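Local coordinates for protein ribose-phosphate pyrophosphokinase (Thermus thermophilus, PDB 5T3O) that probably makes phosphoribosyl pyrophosphate by transferring the pyrophosphoryl group of ATP to ribose 5-phosphate, at residues A[82-87]-A[119-124]; A[123-128]-A[286-291]. All coordinates share one frame; numbering follows the deposited sequence.

Both contacts are buried and share strand 121-125, which is followed from its edge-to-edge pairing in interaction 1 to the packing of one of its faces in interaction 2. Between 82-87 and 119-124 the chemistry is that of a parallel sheet, main-chain hydrogen bonds with charged side chains at the N-terminal end, where a second subunit joins in. Between 123-128 and 286-291 it is wholly apolar, a strand against a helix, with a polar histidine reaching ADP beyond the packed part. Leu123 and Thr124 belong to both, and the two contacts meet where Val86 CG1 lies 3.9 Å from Phe289 CD2.

Interaction 1 of 2, residues A[82-87]-A[119-124]; sequences RVTAVI and ADRVLT
Ala85 sits in the middle of a parallel pairing with 121-124: its N bonds Arg121 O at 2.8 Å, and its O receives Leu123 N at 2.9 Å, the donor tilted 32° from the carbonyl plane. Leu123 O then takes the N of Ile87. At the start of the pairing Val83 O accepts Asp120 N and, weakly, Arg121 N.

Two side chains bond to the backbone. Asp120 presents the anti side of OD2 to Val83 N, 2.9 Å away, with CG beside its own backbone N (chi1 -60°); together with Asp120 N to Val83 O, this grips Val83 at both its N and O. OD1 is held by a salt bridge to Lys76. A leucine in place of Asp120 would probably leave Val83 N without its acceptor and Lys76 without its carboxylate mate. At the other end, Thr124 OG1 gives its proton to Ile87 O at 2.6 Å, almost straight on to the carbonyl.

On the face carrying Thr84 and Arg121, these side chains run side by side, OG1 only 3.0 Å from Arg121 CG. Farther out, Arg121 NE lies over a face of the Arg82 guanidinium, 4.0 Å from Arg82 NH2 without bonding it; a water accepts from both, weakly from NE. The two like charges are probably offset by carboxylates: Arg82 pairs with Asp50 and with Glu48 of the second subunit, while Arg121 pairs with Asp141 and bonds Ser79 of that subunit. On the opposite face Ile87 CD1 meets Val122 CG1 at 4.2 Å.

The two strands are joined through helix 106-117 as a beta-alpha-beta unit. In the five-stranded parallel sheet, 82-87 is flanked on its other edge by 50-54 and 121-125 by 140-143, while helix 286-298 packs against Leu123.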
ATOM      1  N   ARG A  82     -16.807  10.767   3.250  1.00 27.63           N
ATOM      2  CA  ARG A  82     -15.788  11.407   2.439  1.00 27.71           C
ATOM      3  C   ARG A  82     -15.201  12.605   3.182  1.00 27.92           C
ATOM      4  O   ARG A  82     -15.914  13.289   3.913  1.00 27.20           O
ATOM      5  CB  ARG A  82     -16.397  11.846   1.108  1.00 29.12           C
ATOM      6  CG  ARG A  82     -15.390  12.413   0.124  1.00 30.05           C
ATOM      7  CD  ARG A  82     -15.948  12.514  -1.288  1.00 31.66           C
ATOM      8  NE  ARG A  82     -16.962  13.566  -1.449  1.00 32.58           N
ATOM      9  CZ  ARG A  82     -17.474  13.937  -2.625  1.00 34.15           C
ATOM     10  NH1 ARG A  82     -18.393  14.899  -2.675  1.00 34.46           N
ATOM     11  NH2 ARG A  82     -17.073  13.360  -3.764  1.00 34.80           N
ATOM     12  N   VAL A  83     -13.900  12.851   3.024  1.00 26.91           N
ATOM     13  CA  VAL A  83     -13.303  14.047   3.628  1.00 27.17           C
ATOM     14  C   VAL A  83     -12.408  14.783   2.643  1.00 26.20           C
ATOM     15  O   VAL A  83     -11.552  14.193   1.992  1.00 26.86           O
ATOM     16  CB  VAL A  83     -12.687  13.827   5.056  1.00 26.66           C
ATOM     17  CG1 VAL A  83     -12.741  12.384   5.492  1.00 26.83           C
ATOM     18  CG2 VAL A  83     -11.288  14.422   5.222  1.00 26.94           C
ATOM     19  N   THR A  84     -12.667  16.080   2.525  1.00 24.98           N
ATOM     20  CA  THR A  84     -11.925  16.952   1.641  1.00 26.01           C
ATOM     21  C   THR A  84     -11.110  17.901   2.498  1.00 25.56           C
ATOM     22  O   THR A  84     -11.625  18.464   3.456  1.00 26.49           O
ATOM     23  CB  THR A  84     -12.882  17.762   0.751  1.00 27.00           C
ATOM     24  OG1 THR A  84     -13.716  16.855   0.028  1.00 26.83           O
ATOM     25  CG2 THR A  84     -12.112  18.658  -0.238  1.00 27.23           C
ATOM     26  N   ALA A  85      -9.839  18.042   2.161  1.00 25.87           N
ATOM     27  CA  ALA A  85      -8.985  19.036   2.768  1.00 26.25           C
ATOM     28  C   ALA A  85      -9.150  20.320   1.963  1.00 26.82           C
ATOM     29  O   ALA A  85      -8.674  20.424   0.833  1.00 25.76           O
ATOM     30  CB  ALA A  85      -7.539  18.570   2.756  1.00 26.69           C
ATOM     31  N   VAL A  86      -9.869  21.279   2.532  1.00 27.44           N
ATOM     32  CA  VAL A  86      -9.986  22.597   1.925  1.00 28.26           C
ATOM     33  C   VAL A  86      -8.789  23.430   2.396  1.00 28.08           C
ATOM     34  O   VAL A  86      -8.749  23.890   3.537  1.00 26.89           O
ATOM     35  CB  VAL A  86     -11.326  23.259   2.286  1.00 28.96           C
ATOM     36  CG1 VAL A  86     -11.413  24.657   1.693  1.00 29.46           C
ATOM     37  CG2 VAL A  86     -12.477  22.391   1.797  1.00 29.02           C
ATOM     38  N   ILE A  87      -7.805  23.574   1.518  1.00 28.46           N
ATOM     39  CA  ILE A  87      -6.567  24.291   1.804  1.00 29.35           C
ATOM     40  C   ILE A  87      -6.485  25.558   0.937  1.00 29.78           C
ATOM     41  O   ILE A  87      -5.913  25.521  -0.161  1.00 29.43           O
ATOM     42  CB  ILE A  87      -5.322  23.411   1.538  1.00 29.10           C
ATOM     43  CG1 ILE A  87      -5.457  22.043   2.225  1.00 30.49           C
ATOM     44  CG2 ILE A  87      -4.062  24.112   2.036  1.00 29.06           C
ATOM     45  CD1 ILE A  87      -4.344  21.079   1.856  1.00 30.34           C
ATOM     46  N   ALA A 119      -7.304  11.924   3.774  1.00 23.57           N
ATOM     47  CA  ALA A 119      -7.976  12.868   2.875  1.00 24.24           C
ATOM     48  C   ALA A 119      -8.341  12.167   1.579  1.00 24.59           C
ATOM     49  O   ALA A 119      -7.492  11.513   1.001  1.00 25.22           O
ATOM     50  CB  ALA A 119      -7.074  14.055   2.571  1.00 24.09           C
ATOM     51  N   ASP A 120      -9.598  12.297   1.148  1.00 25.06           N
ATOM     52  CA  ASP A 120     -10.065  11.753  -0.138  1.00 25.88           C
ATOM     53  C   ASP A 120      -9.886  12.742  -1.283  1.00 27.13           C
ATOM     54  O   ASP A 120      -9.779  12.331  -2.434  1.00 26.47           O
ATOM     55  CB  ASP A 120     -11.543  11.362  -0.052  1.00 26.38           C
ATOM     56  CG  ASP A 120     -11.800  10.319   0.999  1.00 26.93           C
ATOM     57  OD1 ASP A 120     -11.106   9.276   0.993  1.00 28.43           O
ATOM     58  OD2 ASP A 120     -12.686  10.531   1.849  1.00 27.71           O
ATOM     59  N   ARG A 121      -9.885  14.039  -0.975  1.00 27.88           N
ATOM     60  CA  ARG A 121      -9.620  15.069  -1.979  1.00 29.49           C
ATOM     61  C   ARG A 121      -9.132  16.376  -1.356  1.00 28.99           C
ATOM     62  O   ARG A 121      -9.233  16.593  -0.142  1.00 26.64           O
ATOM     63  CB  ARG A 121     -10.864  15.326  -2.865  1.00 30.97           C
ATOM     64  CG  ARG A 121     -12.178  15.390  -2.107  1.00 33.27           C
ATOM     65  CD  ARG A 121     -13.355  15.943  -2.934  1.00 34.71           C
ATOM     66  NE  ARG A 121     -13.572  15.179  -4.155  1.00 35.40           N
ATOM     67  CZ  ARG A 121     -13.183  15.510  -5.388  1.00 35.58           C
ATOM     68  NH1 ARG A 121     -12.544  16.640  -5.670  1.00 36.24           N
ATOM     69  NH2 ARG A 121     -13.445  14.673  -6.373  1.00 36.44           N
ATOM     70  N   VAL A 122      -8.591  17.226  -2.220  1.00 28.60           N
ATOM     71  CA  VAL A 122      -8.123  18.538  -1.853  1.00 29.98           C
ATOM     72  C   VAL A 122      -8.889  19.577  -2.678  1.00 31.81           C
ATOM     73  O   VAL A 122      -9.132  19.381  -3.870  1.00 28.99           O
ATOM     74  CB  VAL A 122      -6.598  18.658  -2.081  1.00 30.18           C
ATOM     75  CG1 VAL A 122      -6.101  20.079  -1.831  1.00 30.43           C
ATOM     76  CG2 VAL A 122      -5.858  17.670  -1.185  1.00 29.60           C
ATOM     77  N   LEU A 123      -9.263  20.672  -2.011  1.00 33.89           N
ATOM     78  CA  LEU A 123      -9.786  21.873  -2.654  1.00 34.56           C
ATOM     79  C   LEU A 123      -8.853  23.037  -2.295  1.00 34.74           C
ATOM     80  O   LEU A 123      -8.709  23.382  -1.123  1.00 33.63           O
ATOM     81  CB  LEU A 123     -11.202  22.155  -2.151  1.00 35.66           C
ATOM     82  CG  LEU A 123     -12.205  22.916  -3.033  1.00 37.03           C
ATOM     83  CD1 LEU A 123     -13.180  23.670  -2.145  1.00 36.49           C
ATOM     84  CD2 LEU A 123     -11.579  23.859  -4.052  1.00 36.95           C
ATOM     85  N   THR A 124      -8.226  23.639  -3.302  1.00 35.87           N
ATOM     86  CA  THR A 124      -7.229  24.689  -3.077  1.00 36.80           C
ATOM     87  C   THR A 124      -7.300  25.798  -4.141  1.00 39.05           C
ATOM     88  O   THR A 124      -7.922  25.624  -5.191  1.00 38.58           O
ATOM     89  CB  THR A 124      -5.814  24.074  -3.005  1.00 35.84           C
ATOM     90  OG1 THR A 124      -4.883  25.043  -2.513  1.00 36.22           O
ATOM     91  CG2 THR A 124      -5.351  23.549  -4.371  1.00 34.99           C
TER
HETATM   92  O   HOH W   1     -14.489  11.921  -4.413  1.00 38.95           O

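Interaction 2 of 2, residues A[123-128]-A[286-291]; sequences LTMTLH and APLFAE. With ADP (adenosine-5'-diphosphate), chain D.
Met125 and Leu123 pack against Phe289 in a buried, apolar strand-to-helix contact, where the first turns of helix 286-298, the last helix of the chain, cover one face of the N-terminal parallel sheet. The strand and helix segments run roughly antiparallel, at 149°, with their axes 10.3 Å apart.

Phe289 carries most of it. Leu123 CD1 lies 3.8 Å from Phe289 CD2 and Met125 CE 3.4 Å from Phe289 CE1, near opposite parts of the rim, both obliquely from the same side of the ring plane. Closer to the strand, Met125 CB approaches CZ at 3.7 Å. The methionine chain leaves with CG anti to the backbone N and then bends at chi3 (-79°), which brings its methyl against both the ring and Leu288 CD2, 3.6 Å away. SD stands 5.2 Å from the ring centroid, 69° off the normal, an oblique Met-aromatic contact. Leu143 of strand 140-143 and Ile17 of helix 11-19 also touch Phe289, and Val285 touches Met125.

Past Met125 the chain leaves the strand and runs to His128. Here NE2 donates to O1B of the ADP beta-phosphate at 2.6 Å, the phosphate lying at the edge of the ring, while ND1 is bonded to Asp218, which probably helps fix the ring's rotation. Ser95 and Asp99 also bond this ADP, as does Asn35 of the third subunit.

A buried strand leading into a ligand-binding loop at its C-terminal end is characteristic of parallel alpha/beta folds such as this PRTase-like domain; His128 is also a predicted magnesium ligand.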
ATOM      1  N   LEU A 123      -9.263  20.672  -2.011  1.00 33.89           N
ATOM      2  CA  LEU A 123      -9.786  21.873  -2.654  1.00 34.56           C
ATOM      3  C   LEU A 123      -8.853  23.037  -2.295  1.00 34.74           C
ATOM      4  O   LEU A 123      -8.709  23.382  -1.123  1.00 33.63           O
ATOM      5  CB  LEU A 123     -11.202  22.155  -2.151  1.00 35.66           C
ATOM      6  CG  LEU A 123     -12.205  22.916  -3.033  1.00 37.03           C
ATOM      7  CD1 LEU A 123     -13.180  23.670  -2.145  1.00 36.49           C
ATOM      8  CD2 LEU A 123     -11.579  23.859  -4.052  1.00 36.95           C
ATOM      9  N   THR A 124      -8.226  23.639  -3.302  1.00 35.87           N
ATOM     10  CA  THR A 124      -7.229  24.689  -3.077  1.00 36.80           C
ATOM     11  C   THR A 124      -7.300  25.798  -4.141  1.00 39.05           C
ATOM     12  O   THR A 124      -7.922  25.624  -5.191  1.00 38.58           O
ATOM     13  CB  THR A 124      -5.814  24.074  -3.005  1.00 35.84           C
ATOM     14  OG1 THR A 124      -4.883  25.043  -2.513  1.00 36.22           O
ATOM     15  CG2 THR A 124      -5.351  23.549  -4.371  1.00 34.99           C
ATOM     16  N   MET A 125      -6.670  26.938  -3.852  1.00 40.45           N
ATOM     17  CA  MET A 125      -6.644  28.080  -4.778  1.00 42.19           C
ATOM     18  C   MET A 125      -5.215  28.507  -5.084  1.00 42.47           C
ATOM     19  O   MET A 125      -4.400  28.627  -4.172  1.00 44.10           O
ATOM     20  CB  MET A 125      -7.426  29.253  -4.192  1.00 42.16           C
ATOM     21  CG  MET A 125      -7.553  30.453  -5.125  1.00 43.79           C
ATOM     22  SD  MET A 125      -8.646  31.706  -4.449  1.00 42.92           S
ATOM     23  CE  MET A 125     -10.249  30.998  -4.821  1.00 42.82           C
ATOM     24  N   THR A 126      -4.923  28.711  -6.370  1.00 41.85           N
ATOM     25  CA  THR A 126      -3.644  29.273  -6.848  1.00 44.08           C
ATOM     26  C   THR A 126      -2.389  28.663  -6.193  1.00 45.71           C
ATOM     27  O   THR A 126      -1.782  29.252  -5.288  1.00 44.96           O
ATOM     28  CB  THR A 126      -3.610  30.827  -6.714  1.00 43.68           C
ATOM     29  OG1 THR A 126      -4.827  31.395  -7.211  1.00 45.00           O
ATOM     30  CG2 THR A 126      -2.445  31.413  -7.498  1.00 44.03           C
ATOM     31  N   LEU A 127      -2.023  27.476  -6.667  1.00 46.44           N
ATOM     32  CA  LEU A 127      -0.801  26.801  -6.264  1.00 45.58           C
ATOM     33  C   LEU A 127       0.383  27.453  -6.961  1.00 46.56           C
ATOM     34  O   LEU A 127       0.274  27.864  -8.116  1.00 48.31           O
ATOM     35  CB  LEU A 127      -0.872  25.311  -6.616  1.00 44.76           C
ATOM     36  CG  LEU A 127      -1.983  24.503  -5.938  1.00 43.83           C
ATOM     37  CD1 LEU A 127      -2.162  23.154  -6.621  1.00 44.76           C
ATOM     38  CD2 LEU A 127      -1.694  24.321  -4.458  1.00 43.67           C
ATOM     39  N   HIS A 128       1.510  27.533  -6.251  1.00 47.06           N
ATOM     40  CA  HIS A 128       2.737  28.189  -6.733  1.00 46.88           C
ATOM     41  C   HIS A 128       3.191  27.750  -8.129  1.00 46.86           C
ATOM     42  O   HIS A 128       3.683  28.570  -8.909  1.00 48.80           O
ATOM     43  CB  HIS A 128       3.876  27.966  -5.722  1.00 47.28           C
ATOM     44  CG  HIS A 128       5.204  28.490  -6.175  1.00 47.98           C
ATOM     45  ND1 HIS A 128       5.511  29.834  -6.182  1.00 47.53           N
ATOM     46  CD2 HIS A 128       6.298  27.849  -6.652  1.00 49.05           C
ATOM     47  CE1 HIS A 128       6.741  29.997  -6.638  1.00 48.87           C
ATOM     48  NE2 HIS A 128       7.239  28.809  -6.931  1.00 49.08           N
ATOM     49  N   ALA A 286     -14.693  33.624  -0.258  1.00 47.73           N
ATOM     50  CA  ALA A 286     -15.595  32.707   0.432  1.00 48.64           C
ATOM     51  C   ALA A 286     -16.792  32.257  -0.423  1.00 51.03           C
ATOM     52  O   ALA A 286     -17.166  31.081  -0.355  1.00 50.21           O
ATOM     53  CB  ALA A 286     -16.075  33.308   1.747  1.00 47.75           C
ATOM     54  N   PRO A 287     -17.397  33.179  -1.221  1.00 50.83           N
ATOM     55  CA  PRO A 287     -18.474  32.764  -2.140  1.00 49.24           C
ATOM     56  C   PRO A 287     -18.015  31.792  -3.230  1.00 46.75           C
ATOM     57  O   PRO A 287     -18.770  30.892  -3.602  1.00 44.89           O
ATOM     58  CB  PRO A 287     -18.939  34.088  -2.775  1.00 50.73           C
ATOM     59  CG  PRO A 287     -18.507  35.150  -1.819  1.00 51.78           C
ATOM     60  CD  PRO A 287     -17.211  34.645  -1.245  1.00 50.47           C
ATOM     61  N   LEU A 288     -16.799  31.987  -3.736  1.00 43.29           N
ATOM     62  CA  LEU A 288     -16.214  31.078  -4.719  1.00 44.61           C
ATOM     63  C   LEU A 288     -15.931  29.674  -4.132  1.00 46.53           C
ATOM     64  O   LEU A 288     -16.280  28.666  -4.752  1.00 48.49           O
ATOM     65  CB  LEU A 288     -14.941  31.692  -5.301  1.00 44.40           C
ATOM     66  CG  LEU A 288     -14.198  30.933  -6.398  1.00 45.46           C
ATOM     67  CD1 LEU A 288     -15.122  30.534  -7.540  1.00 46.52           C
ATOM     68  CD2 LEU A 288     -13.052  31.786  -6.914  1.00 46.08           C
ATOM     69  N   PHE A 289     -15.313  29.619  -2.946  1.00 44.98           N
ATOM     70  CA  PHE A 289     -15.073  28.341  -2.245  1.00 44.36           C
ATOM     71  C   PHE A 289     -16.377  27.625  -1.894  1.00 44.66           C
ATOM     72  O   PHE A 289     -16.471  26.407  -2.052  1.00 42.13           O
ATOM     73  CB  PHE A 289     -14.202  28.522  -0.976  1.00 43.32           C
ATOM     74  CG  PHE A 289     -12.719  28.425  -1.237  1.00 43.40           C
ATOM     75  CD1 PHE A 289     -11.970  29.553  -1.554  1.00 43.48           C
ATOM     76  CD2 PHE A 289     -12.071  27.199  -1.178  1.00 43.29           C
ATOM     77  CE1 PHE A 289     -10.610  29.459  -1.803  1.00 43.41           C
ATOM     78  CE2 PHE A 289     -10.709  27.097  -1.429  1.00 41.69           C
ATOM     79  CZ  PHE A 289      -9.978  28.228  -1.741  1.00 42.13           C
ATOM     80  N   ALA A 290     -17.371  28.382  -1.421  1.00 44.91           N
ATOM     81  CA  ALA A 290     -18.695  27.827  -1.108  1.00 47.12           C
ATOM     82  C   ALA A 290     -19.396  27.231  -2.338  1.00 48.98           C
ATOM     83  O   ALA A 290     -20.067  26.200  -2.240  1.00 50.33           O
ATOM     84  CB  ALA A 290     -19.576  28.888  -0.468  1.00 47.38           C
ATOM     85  N   GLU A 291     -19.229  27.883  -3.485  1.00 49.84           N
ATOM     86  CA  GLU A 291     -19.788  27.398  -4.749  1.00 52.20           C
ATOM     87  C   GLU A 291     -19.071  26.134  -5.238  1.00 49.53           C
ATOM     88  O   GLU A 291     -19.711  25.218  -5.753  1.00 47.61           O
ATOM     89  CB  GLU A 291     -19.721  28.507  -5.818  1.00 54.25           C
ATOM     90  CG  GLU A 291     -20.337  28.173  -7.177  1.00 56.38           C
ATOM     91  CD  GLU A 291     -21.802  27.761  -7.110  1.00 58.04           C
ATOM     92  OE1 GLU A 291     -22.528  28.214  -6.194  1.00 59.62           O
ATOM     93  OE2 GLU A 291     -22.232  26.979  -7.985  1.00 60.37           O
TER
HETATM   94  PB  ADP D 401      10.249  30.460  -7.790  1.00 88.81           P
HETATM   95  O1B ADP D 401       9.321  29.440  -8.402  1.00 88.26           O
HETATM   96  O2B ADP D 401       9.864  30.916  -6.398  1.00 86.27           O
HETATM   97  O3B ADP D 401      10.627  31.580  -8.731  1.00 89.51           O
HETATM   98  PA  ADP D 401      12.848  30.109  -6.720  1.00 79.31           P
HETATM   99  O1A ADP D 401      12.972  31.602  -6.889  1.00 78.92           O
HETATM  100  O2A ADP D 401      14.027  29.227  -7.072  1.00 77.97           O
HETATM  101  O3A ADP D 401      11.602  29.601  -7.607  1.00 83.67           O
HETATM  102  O5' ADP D 401      12.353  29.839  -5.200  1.00 71.75           O
HETATM  103  C5' ADP D 401      12.661  28.651  -4.462  1.00 64.59           C
HETATM  104  C4' ADP D 401      13.637  28.972  -3.331  1.00 58.64           C
HETATM  105  O4' ADP D 401      12.895  29.510  -2.234  1.00 54.55           O
HETATM  106  C3' ADP D 401      14.406  27.760  -2.803  1.00 55.61           C
HETATM  107  O3' ADP D 401      15.736  27.667  -3.325  1.00 55.95           O
HETATM  108  C2' ADP D 401      14.419  27.942  -1.300  1.00 53.12           C
HETATM  109  O2' ADP D 401      15.608  28.606  -0.841  1.00 55.08           O
HETATM  110  C1' ADP D 401      13.182  28.794  -1.034  1.00 50.83           C
HETATM  111  N9  ADP D 401      12.001  27.974  -0.647  1.00 47.16           N
HETATM  112  C8  ADP D 401      11.745  26.676  -0.964  1.00 45.06           C
HETATM  113  N7  ADP D 401      10.578  26.266  -0.418  1.00 42.69           N
HETATM  114  C5  ADP D 401      10.063  27.307   0.261  1.00 41.45           C
HETATM  115  C6  ADP D 401       8.850  27.555   1.065  1.00 40.64           C
HETATM  116  N6  ADP D 401       7.955  26.573   1.235  1.00 41.77           N
HETATM  117  N1  ADP D 401       8.658  28.783   1.610  1.00 41.00           N
HETATM  118  C2  ADP D 401       9.561  29.775   1.427  1.00 40.89           C
HETATM  119  N3  ADP D 401      10.693  29.609   0.704  1.00 40.71           N
HETATM  120  C4  ADP D 401      10.995  28.431   0.104  1.00 42.46           C